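Capsid polyprotein (Turkey astrovirus 2, PDB 3TS3) probably forms the icosahedral shell of the astrovirus particle, this chain being its P2 globular region, the spike that projects from the capsid surface. Local coordinates at residues C[4-9]-C[99-104]. Sequence-based numbering, arbitrary orientation. Where two conformers were deposited one is given.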
ATOM      1  N   LEU C   4     -11.230 -12.203  -7.734  1.00  8.27           N
ATOM      2  CA  LEU C   4     -10.467 -11.129  -8.369  1.00  8.06           C
ATOM      3  C   LEU C   4     -11.211 -10.651  -9.612  1.00  8.71           C
ATOM      4  O   LEU C   4     -11.632 -11.461 -10.410  1.00  9.19           O
ATOM      5  CB  LEU C   4      -9.065 -11.613  -8.760  1.00  8.53           C
ATOM      6  CG  LEU C   4      -8.100 -11.993  -7.638  1.00  7.12           C
ATOM      7  CD1 LEU C   4      -6.790 -12.433  -8.234  1.00  9.56           C
ATOM      8  CD2 LEU C   4      -7.877 -10.812  -6.696  1.00  7.46           C
ATOM      9  N   PRO C   5     -11.388  -9.346  -9.777  1.00  8.21           N
ATOM     10  CA  PRO C   5     -10.888  -8.308  -8.866  1.00  8.08           C
ATOM     11  C   PRO C   5     -11.598  -8.276  -7.512  1.00  7.87           C
ATOM     12  O   PRO C   5     -12.782  -8.557  -7.429  1.00  6.97           O
ATOM     13  CB  PRO C   5     -11.145  -7.000  -9.629  1.00  8.96           C
ATOM     14  CG  PRO C   5     -11.695  -7.358 -10.945  1.00 10.24           C
ATOM     15  CD  PRO C   5     -12.090  -8.791 -10.943  1.00  8.67           C
ATOM     16  N   LEU C   6     -10.872  -7.873  -6.476  1.00  7.60           N
ATOM     17  CA  LEU C   6     -11.365  -7.943  -5.110  1.00  8.12           C
ATOM     18  C   LEU C   6     -12.642  -7.161  -4.843  1.00  7.51           C
ATOM     19  O   LEU C   6     -13.456  -7.614  -4.077  1.00  8.23           O
ATOM     20  CB  LEU C   6     -10.285  -7.562  -4.091  1.00  8.69           C
ATOM     21  CG  LEU C   6      -9.348  -8.645  -3.566  1.00 10.71           C
ATOM     22  CD1 LEU C   6      -8.512  -8.045  -2.450  1.00 10.05           C
ATOM     23  CD2 LEU C   6     -10.133  -9.837  -3.052  1.00  9.61           C
ATOM     24  N   PRO C   7     -12.834  -6.014  -5.484  1.00  7.64           N
ATOM     25  CA  PRO C   7     -14.056  -5.247  -5.241  1.00  7.82           C
ATOM     26  C   PRO C   7     -15.278  -6.070  -5.637  1.00  8.08           C
ATOM     27  O   PRO C   7     -16.356  -5.838  -5.113  1.00  8.59           O
ATOM     28  CB  PRO C   7     -13.889  -4.030  -6.145  1.00  7.72           C
ATOM     29  CG  PRO C   7     -12.410  -3.832  -6.196  1.00  7.25           C
ATOM     30  CD  PRO C   7     -11.865  -5.239  -6.274  1.00  7.34           C
ATOM     31  N   GLN C   8     -15.103  -7.014  -6.557  1.00  8.07           N
ATOM     32  CA  GLN C   8     -16.217  -7.833  -7.033  1.00  8.22           C
ATOM     33  C   GLN C   8     -16.401  -9.131  -6.258  1.00  8.88           C
ATOM     34  O   GLN C   8     -17.359  -9.850  -6.469  1.00  9.40           O
ATOM     35  CB  GLN C   8     -16.064  -8.120  -8.530  1.00  8.20           C
ATOM     36  CG  GLN C   8     -15.824  -6.854  -9.338  1.00  8.56           C
ATOM     37  CD  GLN C   8     -15.764  -7.077 -10.835  1.00  8.82           C
ATOM     38  OE1 GLN C   8     -16.238  -8.075 -11.345  1.00 10.79           O
ATOM     39  NE2 GLN C   8     -15.163  -6.136 -11.536  1.00 10.72           N
ATOM     40  N   ALA C   9     -15.485  -9.420  -5.352  1.00  8.58           N
ATOM     41  CA  ALA C   9     -15.534 -10.672  -4.618  1.00  8.64           C
ATOM     42  C   ALA C   9     -16.762 -10.770  -3.728  1.00  8.94           C
ATOM     43  O   ALA C   9     -17.206  -9.785  -3.170  1.00  8.97           O
ATOM     44  CB  ALA C   9     -14.266 -10.853  -3.789  1.00  8.41           C
ATOM     45  N   MET C  99      -6.273  -9.623   4.813  1.00  6.69           N
ATOM     46  CA  MET C  99      -7.088 -10.496   5.610  0.50  6.27           C
ATOM     47  C   MET C  99      -8.455  -9.878   5.814  1.00  6.69           C
ATOM     48  O   MET C  99      -9.331 -10.595   6.270  1.00  7.59           O
ATOM     49  CB  MET C  99      -6.411 -10.915   6.937  0.50  5.92           C
ATOM     50  CG  MET C  99      -5.873  -9.775   7.808  0.50  4.96           C
ATOM     51  SD  MET C  99      -7.144  -9.125   8.914  0.50  3.55           S
ATOM     52  CE  MET C  99      -6.565  -7.457   9.215  0.50  6.12           C
ATOM     53  N   GLN C 100      -8.671  -8.680   5.285  1.00  6.14           N
ATOM     54  CA  GLN C 100     -10.012  -8.124   5.122  1.00  5.88           C
ATOM     55  C   GLN C 100     -10.096  -7.308   3.860  1.00  6.17           C
ATOM     56  O   GLN C 100      -9.129  -6.718   3.431  1.00  6.07           O
ATOM     57  CB  GLN C 100     -10.431  -7.183   6.266  1.00  6.31           C
ATOM     58  CG  GLN C 100     -10.251  -7.702   7.664  1.00  6.48           C
ATOM     59  CD  GLN C 100     -11.378  -8.598   8.133  1.00  8.13           C
ATOM     60  OE1 GLN C 100     -12.348  -8.843   7.425  1.00  7.92           O
ATOM     61  NE2 GLN C 100     -11.246  -9.084   9.350  1.00  9.17           N
ATOM     62  N   THR C 101     -11.289  -7.271   3.286  1.00  6.38           N
ATOM     63  CA  THR C 101     -11.642  -6.283   2.294  1.00  6.80           C
ATOM     64  C   THR C 101     -12.533  -5.322   3.062  1.00  7.22           C
ATOM     65  O   THR C 101     -12.903  -5.589   4.188  1.00  7.70           O
ATOM     66  CB  THR C 101     -12.424  -6.846   1.123  1.00  6.67           C
ATOM     67  OG1 THR C 101     -13.619  -7.455   1.602  1.00  7.26           O
ATOM     68  CG2 THR C 101     -11.604  -7.872   0.374  1.00  6.64           C
ATOM     69  N   MET C 102     -12.876  -4.198   2.462  1.00  7.51           N
ATOM     70  CA  MET C 102     -13.782  -3.280   3.131  1.00  7.38           C
ATOM     71  C   MET C 102     -15.129  -3.971   3.331  1.00  7.64           C
ATOM     72  O   MET C 102     -15.803  -3.752   4.317  1.00  8.86           O
ATOM     73  CB  MET C 102     -13.922  -1.959   2.374  1.00  7.13           C
ATOM     74  CG  MET C 102     -12.665  -1.063   2.414  1.00  8.17           C
ATOM     75  SD  MET C 102     -12.037  -0.670   4.081  1.00  9.88           S
ATOM     76  CE  MET C 102     -10.730  -1.905   4.223  1.00  9.54           C
ATOM     77  N   LYS C 103     -15.522  -4.808   2.382  1.00  7.66           N
ATOM     78  CA  LYS C 103     -16.781  -5.525   2.537  1.00  7.95           C
ATOM     79  C   LYS C 103     -16.793  -6.486   3.726  1.00  7.96           C
ATOM     80  O   LYS C 103     -17.704  -6.465   4.530  1.00  8.20           O
ATOM     81  CB  LYS C 103     -17.087  -6.310   1.260  1.00  8.02           C
ATOM     82  CG  LYS C 103     -18.340  -7.156   1.348  1.00  9.26           C
ATOM     83  CD  LYS C 103     -18.484  -8.083   0.163  1.00 10.33           C
ATOM     84  CE  LYS C 103     -18.776  -7.324  -1.102  1.00 10.79           C
ATOM     85  NZ  LYS C 103     -19.153  -8.296  -2.165  1.00 11.35           N
ATOM     86  N   THR C 104     -15.773  -7.324   3.841  1.00  7.50           N
ATOM     87  CA  THR C 104     -15.684  -8.243   4.976  1.00  7.53           C
ATOM     88  C   THR C 104     -15.524  -7.496   6.308  1.00  8.00           C
ATOM     89  O   THR C 104     -15.985  -7.934   7.350  1.00  8.51           O
ATOM     90  CB  THR C 104     -14.607  -9.336   4.804  1.00  8.02           C
ATOM     91  OG1 THR C 104     -13.311  -8.749   4.849  1.00  7.15           O
ATOM     92  CG2 THR C 104     -14.785 -10.085   3.488  1.00  7.40           C
TER
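K103 NZ donates to A9 O at 2.6 Å, the only hydrogen bond that joins 4-9 to 99-104; the amine lies in the carbonyl plane, with a C=O...N angle of 154°. K103 sends CG anti to its backbone N (chi1 177°) and bends at chi3, which carries the amine over to the carbonyl just past the 3-10 turn of 6-8. The rest of the contact is apolar and slight: L6 CD1 meets T101 CG2 at 4.2 Å, the two side chains crossing at a slant. T101 turns its methyl to L6 while its hydroxyl caps the short, weakly bonded helical turn that follows. In this capping box T104 N donates to T101 OG1 (3.1 Å, 176°), and T101 N returns a bond to T104 OG1 (3.0 Å). The T104 hydroxyl in turn donates to a lone pair of Q100 OE1 at 2.8 Å. M99 and Q100 of strand 98-101 sit opposite the single residue L88 of strand 87-90, a classic beta bulge. The second subunit packs against L4, P5, P7 and A9, while L6 also touches V87 of strand 87-90, beside the junction where strand 98-101 passes into the helical turn.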